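PDB 2YV3: aspartate-semialdehyde dehydrogenase from Thermus thermophilus, which probably catalyses the NADPH-dependent reductive dephosphorylation of L-aspartyl-4-phosphate to L-aspartate-semialdehyde, a step toward lysine, methionine and threonine. Local coordinates for residues 31-36 and 53-58; 63-68 and 86-91; 72-77 and 93-98; 111-116 and 323-328. All coordinates share one frame; numbering follows the deposited sequence.

Interaction 1: 31-36 and 53-58; sequences RLYASP and EPLPEG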
loop_
_atom_site.group_PDB
_atom_site.type_symbol
_atom_site.label_atom_id
_atom_site.label_comp_id
_atom_site.label_asym_id
_atom_site.label_seq_id
_atom_site.Cartn_x
_atom_site.Cartn_y
_atom_site.Cartn_z
ATOM N N ARG A 31 26.667 -26.748 10.355
ATOM C CA ARG A 31 25.567 -27.693 10.549
ATOM C C ARG A 31 24.180 -27.191 10.136
ATOM O O ARG A 31 23.663 -26.216 10.679
ATOM C CB ARG A 31 25.530 -28.151 12.009
ATOM C CG ARG A 31 26.716 -29.001 12.417
ATOM C CD ARG A 31 26.657 -29.324 13.885
ATOM N NE ARG A 31 27.641 -30.328 14.259
ATOM C CZ ARG A 31 27.509 -31.631 14.035
ATOM N NH1 ARG A 31 26.425 -32.105 13.437
ATOM N NH2 ARG A 31 28.470 -32.464 14.410
ATOM N N LEU A 32 23.590 -27.883 9.165
ATOM C CA LEU A 32 22.273 -27.554 8.655
ATOM C C LEU A 32 21.248 -28.545 9.179
ATOM O O LEU A 32 21.432 -29.753 9.075
ATOM C CB LEU A 32 22.293 -27.597 7.141
ATOM C CG LEU A 32 23.346 -26.693 6.503
ATOM C CD1 LEU A 32 22.944 -26.490 5.024
ATOM C CD2 LEU A 32 23.450 -25.346 7.269
ATOM N N TYR A 33 20.161 -28.031 9.736
ATOM C CA TYR A 33 19.124 -28.883 10.297
ATOM C C TYR A 33 17.705 -28.548 9.816
ATOM O O TYR A 33 17.300 -27.386 9.769
ATOM C CB TYR A 33 19.174 -28.799 11.826
ATOM C CG TYR A 33 20.314 -29.558 12.462
ATOM C CD1 TYR A 33 20.297 -30.962 12.520
ATOM C CD2 TYR A 33 21.407 -28.889 13.006
ATOM C CE1 TYR A 33 21.332 -31.670 13.104
ATOM C CE2 TYR A 33 22.450 -29.591 13.594
ATOM C CZ TYR A 33 22.402 -30.983 13.638
ATOM O OH TYR A 33 23.433 -31.689 14.211
ATOM N N ALA A 34 16.949 -29.583 9.473
ATOM C CA ALA A 34 15.572 -29.418 9.020
ATOM C C ALA A 34 14.735 -30.498 9.678
ATOM O O ALA A 34 15.270 -31.478 10.195
ATOM C CB ALA A 34 15.494 -29.548 7.498
ATOM N N SER A 35 13.421 -30.314 9.680
ATOM C CA SER A 35 12.533 -31.319 10.255
ATOM C C SER A 35 12.500 -32.437 9.218
ATOM O O SER A 35 12.724 -32.197 8.031
ATOM C CB SER A 35 11.120 -30.754 10.454
ATOM O OG SER A 35 10.477 -30.505 9.211
ATOM N N PRO A 36 12.207 -33.665 9.645
ATOM C CA PRO A 36 12.163 -34.789 8.705
ATOM C C PRO A 36 11.914 -34.487 7.220
ATOM O O PRO A 36 12.697 -34.937 6.381
ATOM C CB PRO A 36 11.116 -35.701 9.330
ATOM C CG PRO A 36 11.485 -35.576 10.807
ATOM C CD PRO A 36 11.690 -34.063 10.967
ATOM N N GLU A 53 20.742 -32.462 8.075
ATOM C CA GLU A 53 20.300 -33.475 9.013
ATOM C C GLU A 53 18.915 -33.177 9.544
ATOM O O GLU A 53 18.547 -32.020 9.723
ATOM C CB GLU A 53 21.261 -33.547 10.194
ATOM C CG GLU A 53 22.708 -33.505 9.779
ATOM C CD GLU A 53 22.962 -34.370 8.567
ATOM O OE1 GLU A 53 22.778 -35.611 8.671
ATOM O OE2 GLU A 53 23.334 -33.805 7.511
ATOM N N PRO A 54 18.110 -34.221 9.780
ATOM C CA PRO A 54 16.776 -33.942 10.310
ATOM C C PRO A 54 17.016 -33.700 11.789
ATOM O O PRO A 54 18.000 -34.184 12.332
ATOM C CB PRO A 54 16.013 -35.229 10.028
ATOM C CG PRO A 54 17.090 -36.277 10.146
ATOM C CD PRO A 54 18.264 -35.643 9.427
ATOM N N LEU A 55 16.144 -32.943 12.437
ATOM C CA LEU A 55 16.336 -32.662 13.849
ATOM C C LEU A 55 16.111 -33.858 14.758
ATOM O O LEU A 55 15.052 -34.488 14.718
ATOM C CB LEU A 55 15.448 -31.498 14.287
ATOM C CG LEU A 55 16.123 -30.152 14.031
ATOM C CD1 LEU A 55 15.374 -29.050 14.769
ATOM C CD2 LEU A 55 17.571 -30.220 14.505
ATOM N N PRO A 56 17.126 -34.191 15.582
ATOM C CA PRO A 56 17.163 -35.296 16.553
ATOM C C PRO A 56 16.638 -34.930 17.933
ATOM O O PRO A 56 17.173 -34.034 18.574
ATOM C CB PRO A 56 18.641 -35.642 16.608
ATOM C CG PRO A 56 19.282 -34.287 16.515
ATOM C CD PRO A 56 18.482 -33.635 15.391
ATOM N N GLU A 57 15.601 -35.628 18.391
ATOM C CA GLU A 57 15.045 -35.359 19.719
ATOM C C GLU A 57 16.150 -35.559 20.766
ATOM O O GLU A 57 16.091 -36.510 21.564
ATOM C CB GLU A 57 13.881 -36.321 20.023
ATOM C CG GLU A 57 12.777 -36.378 18.966
ATOM C CD GLU A 57 12.495 -35.023 18.363
ATOM O OE1 GLU A 57 12.645 -34.020 19.087
ATOM O OE2 GLU A 57 12.123 -34.954 17.173
ATOM N N GLY A 58 17.147 -34.668 20.750
ATOM C CA GLY A 58 18.281 -34.756 21.666
ATOM C C GLY A 58 19.442 -33.816 21.323
ATOM O O GLY A 58 20.279 -34.127 20.466
#

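Interaction 2: 63-68 and 86-91; sequences DLVLAS and ALVVDN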
loop_
_atom_site.group_PDB
_atom_site.type_symbol
_atom_site.label_atom_id
_atom_site.label_comp_id
_atom_site.label_asym_id
_atom_site.label_seq_id
_atom_site.Cartn_x
_atom_site.Cartn_y
_atom_site.Cartn_z
ATOM N N ASP A 63 27.840 -24.453 19.104
ATOM C CA ASP A 63 28.152 -23.181 19.757
ATOM C C ASP A 63 27.054 -22.151 19.544
ATOM O O ASP A 63 26.703 -21.383 20.440
ATOM C CB ASP A 63 29.434 -22.618 19.158
ATOM C CG ASP A 63 30.632 -22.884 20.002
ATOM O OD1 ASP A 63 31.737 -23.026 19.436
ATOM O OD2 ASP A 63 30.461 -22.936 21.235
ATOM N N LEU A 64 26.525 -22.136 18.331
ATOM C CA LEU A 64 25.504 -21.185 17.983
ATOM C C LEU A 64 24.418 -21.843 17.151
ATOM O O LEU A 64 24.697 -22.631 16.240
ATOM C CB LEU A 64 26.141 -20.041 17.200
ATOM C CG LEU A 64 25.234 -18.894 16.768
ATOM C CD1 LEU A 64 24.952 -17.961 17.934
ATOM C CD2 LEU A 64 25.932 -18.149 15.636
ATOM N N VAL A 65 23.175 -21.511 17.467
ATOM C CA VAL A 65 22.040 -22.060 16.744
ATOM C C VAL A 65 21.194 -20.937 16.142
ATOM O O VAL A 65 20.620 -20.122 16.864
ATOM C CB VAL A 65 21.170 -22.908 17.676
ATOM C CG1 VAL A 65 20.731 -22.076 18.832
ATOM C CG2 VAL A 65 19.955 -23.449 16.926
ATOM N N LEU A 66 21.121 -20.889 14.816
ATOM C CA LEU A 66 20.326 -19.858 14.163
ATOM C C LEU A 66 19.030 -20.464 13.640
ATOM O O LEU A 66 18.964 -20.937 12.510
ATOM C CB LEU A 66 21.123 -19.213 13.030
ATOM C CG LEU A 66 22.191 -18.206 13.498
ATOM C CD1 LEU A 66 23.585 -18.688 13.147
ATOM C CD2 LEU A 66 21.940 -16.863 12.834
ATOM N N ALA A 67 18.002 -20.419 14.481
ATOM C CA ALA A 67 16.694 -20.975 14.176
ATOM C C ALA A 67 15.763 -20.160 13.273
ATOM O O ALA A 67 15.445 -19.004 13.569
ATOM C CB ALA A 67 15.981 -21.273 15.470
ATOM N N SER A 68 15.312 -20.799 12.193
ATOM C CA SER A 68 14.387 -20.232 11.202
ATOM C C SER A 68 13.474 -21.376 10.732
ATOM O O SER A 68 13.221 -21.538 9.531
ATOM C CB SER A 68 15.169 -19.672 10.003
ATOM O OG SER A 68 14.331 -19.434 8.871
ATOM N N ALA A 86 24.610 -23.701 23.622
ATOM C CA ALA A 86 24.532 -23.079 22.304
ATOM C C ALA A 86 23.786 -21.766 22.433
ATOM O O ALA A 86 22.786 -21.708 23.154
ATOM C CB ALA A 86 23.790 -23.991 21.338
ATOM N N LEU A 87 24.264 -20.711 21.763
ATOM C CA LEU A 87 23.565 -19.426 21.814
ATOM C C LEU A 87 22.423 -19.546 20.830
ATOM O O LEU A 87 22.647 -19.903 19.687
ATOM C CB LEU A 87 24.452 -18.264 21.384
ATOM C CG LEU A 87 23.812 -16.964 21.876
ATOM C CD1 LEU A 87 24.413 -16.661 23.260
ATOM C CD2 LEU A 87 24.047 -15.812 20.926
ATOM N N VAL A 88 21.201 -19.251 21.260
ATOM C CA VAL A 88 20.071 -19.396 20.352
ATOM C C VAL A 88 19.395 -18.115 19.876
ATOM O O VAL A 88 18.857 -17.333 20.663
ATOM C CB VAL A 88 18.969 -20.308 20.941
ATOM C CG1 VAL A 88 17.957 -20.649 19.854
ATOM C CG2 VAL A 88 19.582 -21.570 21.544
ATOM N N VAL A 89 19.444 -17.924 18.563
ATOM C CA VAL A 89 18.826 -16.798 17.901
ATOM C C VAL A 89 17.706 -17.420 17.077
ATOM O O VAL A 89 17.951 -18.235 16.174
ATOM C CB VAL A 89 19.817 -16.078 16.975
ATOM C CG1 VAL A 89 19.254 -14.743 16.570
ATOM C CG2 VAL A 89 21.149 -15.896 17.678
ATOM N N ASP A 90 16.476 -17.040 17.396
ATOM C CA ASP A 90 15.321 -17.570 16.704
ATOM C C ASP A 90 14.559 -16.487 15.937
ATOM O O ASP A 90 14.225 -15.449 16.502
ATOM C CB ASP A 90 14.408 -18.243 17.732
ATOM C CG ASP A 90 13.121 -18.769 17.126
ATOM O OD1 ASP A 90 13.185 -19.630 16.220
ATOM O OD2 ASP A 90 12.034 -18.324 17.558
ATOM N N ASN A 91 14.295 -16.728 14.651
ATOM C CA ASN A 91 13.537 -15.776 13.835
ATOM C C ASN A 91 12.034 -16.030 13.936
ATOM O O ASN A 91 11.231 -15.373 13.270
ATOM C CB ASN A 91 13.924 -15.857 12.352
ATOM C CG ASN A 91 13.048 -14.953 11.473
ATOM O OD1 ASN A 91 13.058 -13.728 11.613
ATOM N ND2 ASN A 91 12.275 -15.560 10.578
#

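Interaction 3: 72-77 and 93-98; sequences GISRAK and SAWRYE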
loop_
_atom_site.group_PDB
_atom_site.type_symbol
_atom_site.label_atom_id
_atom_site.label_comp_id
_atom_site.label_asym_id
_atom_site.label_seq_id
_atom_site.Cartn_x
_atom_site.Cartn_y
_atom_site.Cartn_z
ATOM N N GLY A 72 6.803 -24.131 16.082
ATOM C CA GLY A 72 6.492 -25.461 16.555
ATOM C C GLY A 72 7.753 -26.004 17.173
ATOM O O GLY A 72 7.809 -26.242 18.375
ATOM N N ILE A 73 8.784 -26.155 16.353
ATOM C CA ILE A 73 10.056 -26.687 16.822
ATOM C C ILE A 73 10.774 -25.771 17.811
ATOM O O ILE A 73 11.297 -26.221 18.817
ATOM C CB ILE A 73 10.999 -26.972 15.635
ATOM C CG1 ILE A 73 10.199 -27.526 14.446
ATOM C CG2 ILE A 73 12.053 -27.977 16.064
ATOM C CD1 ILE A 73 11.005 -27.710 13.166
ATOM N N SER A 74 10.796 -24.480 17.530
ATOM C CA SER A 74 11.476 -23.553 18.428
ATOM C C SER A 74 10.887 -23.509 19.818
ATOM O O SER A 74 11.622 -23.484 20.802
ATOM C CB SER A 74 11.461 -22.141 17.874
ATOM O OG SER A 74 11.877 -21.252 18.884
ATOM N N ARG A 75 9.561 -23.467 19.902
ATOM C CA ARG A 75 8.912 -23.430 21.203
ATOM C C ARG A 75 9.376 -24.689 21.919
ATOM O O ARG A 75 9.659 -24.677 23.119
ATOM C CB ARG A 75 7.388 -23.445 21.043
ATOM C CG ARG A 75 6.625 -22.642 22.087
ATOM C CD ARG A 75 6.762 -21.121 21.865
ATOM N NE ARG A 75 5.639 -20.516 21.124
ATOM C CZ ARG A 75 5.399 -20.683 19.822
ATOM N NH1 ARG A 75 6.202 -21.434 19.084
ATOM N NH2 ARG A 75 4.344 -20.111 19.254
ATOM N N ALA A 76 9.500 -25.757 21.136
ATOM C CA ALA A 76 9.902 -27.075 21.618
ATOM C C ALA A 76 11.399 -27.317 21.909
ATOM O O ALA A 76 11.726 -28.089 22.816
ATOM C CB ALA A 76 9.398 -28.136 20.635
ATOM N N LYS A 77 12.297 -26.663 21.168
ATOM C CA LYS A 77 13.741 -26.882 21.344
ATOM C C LYS A 77 14.605 -25.787 21.967
ATOM O O LYS A 77 15.683 -26.078 22.472
ATOM C CB LYS A 77 14.390 -27.252 20.004
ATOM C CG LYS A 77 13.669 -28.322 19.204
ATOM C CD LYS A 77 13.569 -29.623 19.967
ATOM C CE LYS A 77 12.772 -30.591 19.165
ATOM N NZ LYS A 77 11.642 -29.829 18.575
ATOM N N SER A 93 8.362 -16.542 16.186
ATOM C CA SER A 93 7.690 -15.812 17.251
ATOM C C SER A 93 7.249 -16.894 18.213
ATOM O O SER A 93 6.136 -17.425 18.112
ATOM C CB SER A 93 6.472 -15.052 16.727
ATOM O OG SER A 93 6.082 -14.091 17.688
ATOM N N ALA A 94 8.154 -17.246 19.115
ATOM C CA ALA A 94 7.899 -18.283 20.086
ATOM C C ALA A 94 8.393 -17.770 21.416
ATOM O O ALA A 94 7.754 -17.988 22.444
ATOM C CB ALA A 94 8.642 -19.543 19.703
ATOM N N TRP A 95 9.522 -17.063 21.382
ATOM C CA TRP A 95 10.119 -16.505 22.588
ATOM C C TRP A 95 10.159 -14.963 22.623
ATOM O O TRP A 95 10.607 -14.379 23.608
ATOM C CB TRP A 95 11.537 -17.053 22.751
ATOM C CG TRP A 95 11.597 -18.526 22.635
ATOM C CD1 TRP A 95 12.003 -19.250 21.551
ATOM C CD2 TRP A 95 11.199 -19.474 23.624
ATOM N NE1 TRP A 95 11.878 -20.586 21.805
ATOM C CE2 TRP A 95 11.386 -20.755 23.072
ATOM C CE3 TRP A 95 10.698 -19.365 24.929
ATOM C CZ2 TRP A 95 11.092 -21.928 23.772
ATOM C CZ3 TRP A 95 10.403 -20.534 25.630
ATOM C CH2 TRP A 95 10.603 -21.799 25.045
ATOM N N ARG A 96 9.689 -14.324 21.549
ATOM C CA ARG A 96 9.673 -12.864 21.428
ATOM C C ARG A 96 9.014 -12.121 22.575
ATOM O O ARG A 96 9.595 -11.212 23.150
ATOM C CB ARG A 96 8.947 -12.435 20.160
ATOM C CG ARG A 96 9.731 -12.496 18.876
ATOM C CD ARG A 96 8.799 -12.087 17.751
ATOM N NE ARG A 96 9.307 -12.447 16.435
ATOM C CZ ARG A 96 8.562 -12.441 15.340
ATOM N NH1 ARG A 96 7.288 -12.088 15.420
ATOM N NH2 ARG A 96 9.076 -12.808 14.176
ATOM N N TYR A 97 7.785 -12.499 22.888
ATOM C CA TYR A 97 7.042 -11.836 23.944
ATOM C C TYR A 97 7.256 -12.489 25.278
ATOM O O TYR A 97 6.332 -12.619 26.055
ATOM C CB TYR A 97 5.557 -11.824 23.583
ATOM C CG TYR A 97 5.376 -11.675 22.092
ATOM C CD1 TYR A 97 5.841 -10.538 21.428
ATOM C CD2 TYR A 97 4.887 -12.731 21.324
ATOM C CE1 TYR A 97 5.838 -10.463 20.048
ATOM C CE2 TYR A 97 4.882 -12.660 19.935
ATOM C CZ TYR A 97 5.362 -11.519 19.310
ATOM O OH TYR A 97 5.351 -11.436 17.944
ATOM N N GLU A 98 8.485 -12.899 25.554
ATOM C CA GLU A 98 8.769 -13.536 26.832
ATOM C C GLU A 98 9.798 -12.711 27.621
ATOM O O GLU A 98 10.889 -12.439 27.134
ATOM C CB GLU A 98 9.259 -14.966 26.595
ATOM C CG GLU A 98 8.694 -15.637 25.322
ATOM C CD GLU A 98 7.151 -15.630 25.194
ATOM O OE1 GLU A 98 6.452 -16.035 26.154
ATOM O OE2 GLU A 98 6.638 -15.234 24.115
#

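Interaction 4: 111-116 and 323-328; sequences EKIFQH and IAEEWL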
loop_
_atom_site.group_PDB
_atom_site.type_symbol
_atom_site.label_atom_id
_atom_site.label_comp_id
_atom_site.label_asym_id
_atom_site.label_seq_id
_atom_site.Cartn_x
_atom_site.Cartn_y
_atom_site.Cartn_z
ATOM N N GLU A 111 22.941 -3.783 23.242
ATOM C CA GLU A 111 23.190 -3.908 24.668
ATOM C C GLU A 111 22.472 -5.128 25.250
ATOM O O GLU A 111 22.980 -5.789 26.151
ATOM C CB GLU A 111 22.704 -2.635 25.374
ATOM C CG GLU A 111 21.669 -1.817 24.557
ATOM C CD GLU A 111 22.321 -0.818 23.610
ATOM O OE1 GLU A 111 22.871 0.189 24.110
ATOM O OE2 GLU A 111 22.297 -1.040 22.375
ATOM N N LYS A 112 21.290 -5.432 24.728
ATOM C CA LYS A 112 20.519 -6.575 25.218
ATOM C C LYS A 112 21.112 -7.948 24.903
ATOM O O LYS A 112 20.813 -8.909 25.598
ATOM C CB LYS A 112 19.078 -6.500 24.699
ATOM C CG LYS A 112 18.385 -5.164 24.990
ATOM C CD LYS A 112 18.620 -4.703 26.432
ATOM C CE LYS A 112 18.081 -3.272 26.698
ATOM N NZ LYS A 112 18.652 -2.150 25.850
ATOM N N ILE A 113 21.947 -8.044 23.870
ATOM C CA ILE A 113 22.557 -9.324 23.502
ATOM C C ILE A 113 23.212 -10.018 24.699
ATOM O O ILE A 113 23.175 -11.243 24.838
ATOM C CB ILE A 113 23.663 -9.147 22.413
ATOM C CG1 ILE A 113 23.038 -8.796 21.055
ATOM C CG2 ILE A 113 24.500 -10.405 22.307
ATOM C CD1 ILE A 113 24.030 -8.779 19.903
ATOM N N PHE A 114 23.811 -9.234 25.577
ATOM C CA PHE A 114 24.505 -9.828 26.699
ATOM C C PHE A 114 23.635 -9.910 27.945
ATOM O O PHE A 114 24.102 -10.244 29.040
ATOM C CB PHE A 114 25.805 -9.055 26.919
ATOM C CG PHE A 114 26.564 -8.802 25.638
ATOM C CD1 PHE A 114 27.097 -9.864 24.907
ATOM C CD2 PHE A 114 26.670 -7.514 25.113
ATOM C CE1 PHE A 114 27.714 -9.650 23.675
ATOM C CE2 PHE A 114 27.283 -7.294 23.888
ATOM C CZ PHE A 114 27.805 -8.364 23.165
ATOM N N GLN A 115 22.351 -9.630 27.760
ATOM C CA GLN A 115 21.411 -9.730 28.862
ATOM C C GLN A 115 20.665 -11.049 28.680
ATOM O O GLN A 115 19.846 -11.449 29.512
ATOM C CB GLN A 115 20.426 -8.570 28.863
ATOM C CG GLN A 115 19.911 -8.303 30.252
ATOM C CD GLN A 115 18.836 -7.257 30.290
ATOM O OE1 GLN A 115 18.957 -6.204 29.661
ATOM N NE2 GLN A 115 17.774 -7.531 31.048
ATOM N N HIS A 116 20.968 -11.721 27.574
ATOM C CA HIS A 116 20.370 -13.008 27.273
ATOM C C HIS A 116 20.867 -14.014 28.302
ATOM O O HIS A 116 21.907 -13.811 28.932
ATOM C CB HIS A 116 20.802 -13.489 25.893
ATOM C CG HIS A 116 22.015 -14.365 25.919
ATOM N ND1 HIS A 116 22.025 -15.599 26.533
ATOM C CD2 HIS A 116 23.255 -14.195 25.400
ATOM C CE1 HIS A 116 23.215 -16.153 26.389
ATOM N NE2 HIS A 116 23.981 -15.322 25.705
ATOM N N ILE A 323 24.821 -12.154 16.072
ATOM C CA ILE A 323 25.911 -13.011 16.497
ATOM C C ILE A 323 27.253 -12.296 16.294
ATOM O O ILE A 323 28.118 -12.319 17.174
ATOM C CB ILE A 323 25.909 -14.316 15.703
ATOM C CG1 ILE A 323 24.619 -15.076 15.964
ATOM C CG2 ILE A 323 27.079 -15.178 16.127
ATOM C CD1 ILE A 323 23.369 -14.363 15.529
ATOM N N ALA A 324 27.422 -11.676 15.128
ATOM C CA ALA A 324 28.643 -10.942 14.831
ATOM C C ALA A 324 28.912 -10.002 16.000
ATOM O O ALA A 324 30.064 -9.720 16.313
ATOM C CB ALA A 324 28.482 -10.141 13.550
ATOM N N GLU A 325 27.847 -9.530 16.640
ATOM C CA GLU A 325 27.971 -8.634 17.780
ATOM C C GLU A 325 28.212 -9.458 19.033
ATOM O O GLU A 325 29.010 -9.073 19.887
ATOM C CB GLU A 325 26.704 -7.792 17.991
ATOM C CG GLU A 325 26.192 -6.996 16.788
ATOM C CD GLU A 325 27.294 -6.454 15.901
ATOM O OE1 GLU A 325 28.336 -6.017 16.429
ATOM O OE2 GLU A 325 27.113 -6.455 14.662
ATOM N N GLU A 326 27.499 -10.577 19.158
ATOM C CA GLU A 326 27.683 -11.438 20.315
ATOM C C GLU A 326 29.192 -11.456 20.502
ATOM O O GLU A 326 29.694 -11.170 21.586
ATOM C CB GLU A 326 27.130 -12.846 20.045
ATOM C CG GLU A 326 28.108 -13.989 20.300
ATOM C CD GLU A 326 27.521 -15.106 21.146
ATOM O OE1 GLU A 326 26.982 -14.810 22.235
ATOM O OE2 GLU A 326 27.611 -16.282 20.731
ATOM N N TRP A 327 29.907 -11.753 19.423
ATOM C CA TRP A 327 31.365 -11.758 19.431
ATOM C C TRP A 327 31.893 -10.544 20.199
ATOM O O TRP A 327 32.759 -10.673 21.049
ATOM C CB TRP A 327 31.895 -11.696 18.002
ATOM C CG TRP A 327 31.873 -12.995 17.268
ATOM C CD1 TRP A 327 30.777 -13.683 16.818
ATOM C CD2 TRP A 327 33.018 -13.753 16.867
ATOM N NE1 TRP A 327 31.177 -14.821 16.156
ATOM C CE2 TRP A 327 32.548 -14.889 16.173
ATOM C CE3 TRP A 327 34.401 -13.579 17.031
ATOM C CZ2 TRP A 327 33.414 -15.853 15.637
ATOM C CZ3 TRP A 327 35.265 -14.538 16.501
ATOM C CH2 TRP A 327 34.766 -15.662 15.811
ATOM N N LEU A 328 31.381 -9.363 19.882
ATOM C CA LEU A 328 31.798 -8.144 20.569
ATOM C C LEU A 328 31.371 -8.167 22.057
ATOM O O LEU A 328 31.261 -9.281 22.606
ATOM C CB LEU A 328 31.202 -6.922 19.858
ATOM C CG LEU A 328 31.820 -6.518 18.513
ATOM C CD1 LEU A 328 30.806 -5.764 17.676
ATOM C CD2 LEU A 328 33.057 -5.664 18.750
#

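Interaction 1: 31-36 and 53-58
Tyr33 pairs with Glu53 and Ala34 with Pro54 in parallel register, with 4.9 Å between the CA atoms of Tyr33 and Glu53. The firmer bond of this short pairing runs from Ala34 N to Glu53 O, 2.9 Å and nearly straight at 164°; a more bent one runs from Glu53 N to Leu32 O at 3.0 Å. Pro54 fits because its nitrogen belongs to the side of the strand turned from 31-36, so its missing N-H costs this pairing nothing. Past it, a weak and less certain bond joins Leu55 N to Ala34 O.

Tyr33 carries most of the side-chain contact. Its CG stands anti to its own carbonyl carbon (chi1 -75°), and beyond it the ring carbon CE1 comes within 3.5 Å of Glu53 CB. Leu55 crosses the tyrosine at about a right angle, CD2 lying 3.4 Å from Tyr33 CB, while Pro56 CD is 4.1 Å from Tyr33 CE1. An alanine in place of Tyr33 would probably leave a gap beside Glu53 CB and Pro56, and take from Leu55 CD2 the ring atoms CG and CD1 it packs on.

Ala34 and Pro54 occupy the opposite face, and Ala34 lies close to Thr9 and Ser38, both predicted to bind NADP(+). This is the C-terminal end of the second strand of a Rossmann-type nucleotide-binding sheet.

Interaction 2: 63-68 and 86-91
A buried carboxylate lies against a methyl group where Asp90 meets Ala67: OD1 of Asp90 is 3.3 Å from CB of Ala67, in a contact otherwise made of hydrocarbon and backbone. With CG anti to the backbone N (chi1 177°), the carboxylate group of Asp90 stays beside Ala67. Its other oxygen, OD2, is hydrogen-bonded to Ser92 just past the strand.

The backbones of 64-67 and 87-90 run parallel, their axes 11° apart, and five amides join them in zipper fashion. Leu87 N reaches Asp63 O, Val65 N reaches Leu87 O at 2.8 Å, Val89 N reaches Val65 O at 3.0 Å, Ala67 N reaches Val89 O in a more bent bond, and Asn91 N closes the row on Ala67 O at 2.8 Å. Thus Val65 and Ala67, like Leu87 and Val89, each give and take within the pair.

On one face Leu64 and Leu87 lie side by side, pointing the same way, with Leu64 CD1 3.5 Å from Leu87 CB and 4.3 Å from Val89 CG2. Helix 319-327 covers this face through Ile323. Val65 and Val88 share the opposite face with Ala67 and Asp90, beneath Trp81 of helix 70-83, the crossover helix of this beta-alpha-beta unit.

At the ends, Asp63 forms a salt bridge with Arg2, and Asn91 OD1 accepts from Asn122. The chemistry implies a division of labour: the main chain fixes the register, aliphatic side chains make most of the packing on the two faces, and the polar side chains find their main partners beyond the two strands.

Interaction 3: 72-77 and 93-98
The guanidinium of Arg75 lies with one face against the backbone of 93-98: Ala94 CA sits 3.3 Å above the plane of the Arg75 group and Ser93 O 3.4 Å above it, both offset toward the rim, so the carbonyl is over the group and makes no hydrogen bond with it. Bends at chi2 (73°) and chi3 (97°) fold the arginine chain back over the loop. The Trp95 ring is met at its edge by Ser74, whose O lies in the ring plane and whose OG lies near it.

Two acceptors share the indole N-H. Trp95 NE1 is 3.1 Å from Ser74 O, which it approaches from above the carbonyl plane, and 3.0 Å from Ser74 OG in a weak bond. Further round the ring, CZ2 of Trp95 is 3.2 Å from Arg75 O. The contact thus pins the loop after strand 87-90 to helix 70-83, the crossover helix of a Rossmann-type beta-alpha-beta unit; the same loop carries Arg96, predicted to bind phosphate. A phenylalanine in place of Trp95 would probably leave both Ser74 oxygens without their indole donor and the loop less firmly held to the helix.

Ser74 OG also has a probable hydrogen bond with Asp90 OD2. Within the loop, Ser93 OG and the hydroxyl of Tyr97 are hydrogen-bonded at 2.8 Å, while Arg96 forms a salt bridge with Glu213 and gives its NE to Asn122 O.

Interaction 4: 111-116 and 323-328
Ile113, Phe114 and Glu326 contribute most of the surface buried here, where the loop before strand 119-121 meets the C-terminal turn of helix 319-327. Ile113 points at the helix and touches it with two branches. Its CD1 is 3.4 Å from Glu325 CB, the two side chains crossing at a slant, and its CG2, anti to its own backbone N, lies 3.9 Å from Glu326 CA.

Phe114 comes in with its edge. CE1 of the ring is 3.3 Å from Glu326 O, which lies near the ring plane; Glu325 O is also at this edge, though its place is less certain, and Leu328 O approaches CZ obliquely. One face of the same ring carries Ile113 CG2, 3.5 Å above the plane and toward the rim, so the neighbouring residues brace each other as they meet the helix.

Glu326 takes part mainly through its backbone: its CB points away from the loop, although that carbon is still 4.2 Å from Ile113 CG2. Its carboxylate lies near His116, OE1 of Glu326 being 4.6 Å from NE2 of His116, and also packs on Leu87 of strand 87-90.

No hydrogen bond crosses between the segments. The loop is held to the helix by aliphatic packing, together with the weak attraction probably felt between the slightly positive aromatic C-H edge and the Glu326 carbonyl at the negative end of the helix.

Interactions 1 and 2 belong to one mixed sheet, each as a parallel pair, but differ in depth: interaction 2 is buried, with five backbone bonds, whereas interaction 1 is partly exposed and its pairing fades at a proline-rich exit. Helix 70-83 relates three of them, since it connects the strands of interaction 2, meets the loop of interaction 3, and packs on interaction 1 through Ile73 and Lys77. Interactions 2 and 3 alternate along the chain and meet at Asp90 and Ser74. Interaction 4 is a surface contact lacking hydrogen bonds between its segments; yet through Ile323 and Glu326 its C-terminal helix covers the Leu64, Leu87 and Val89 face of interaction 2.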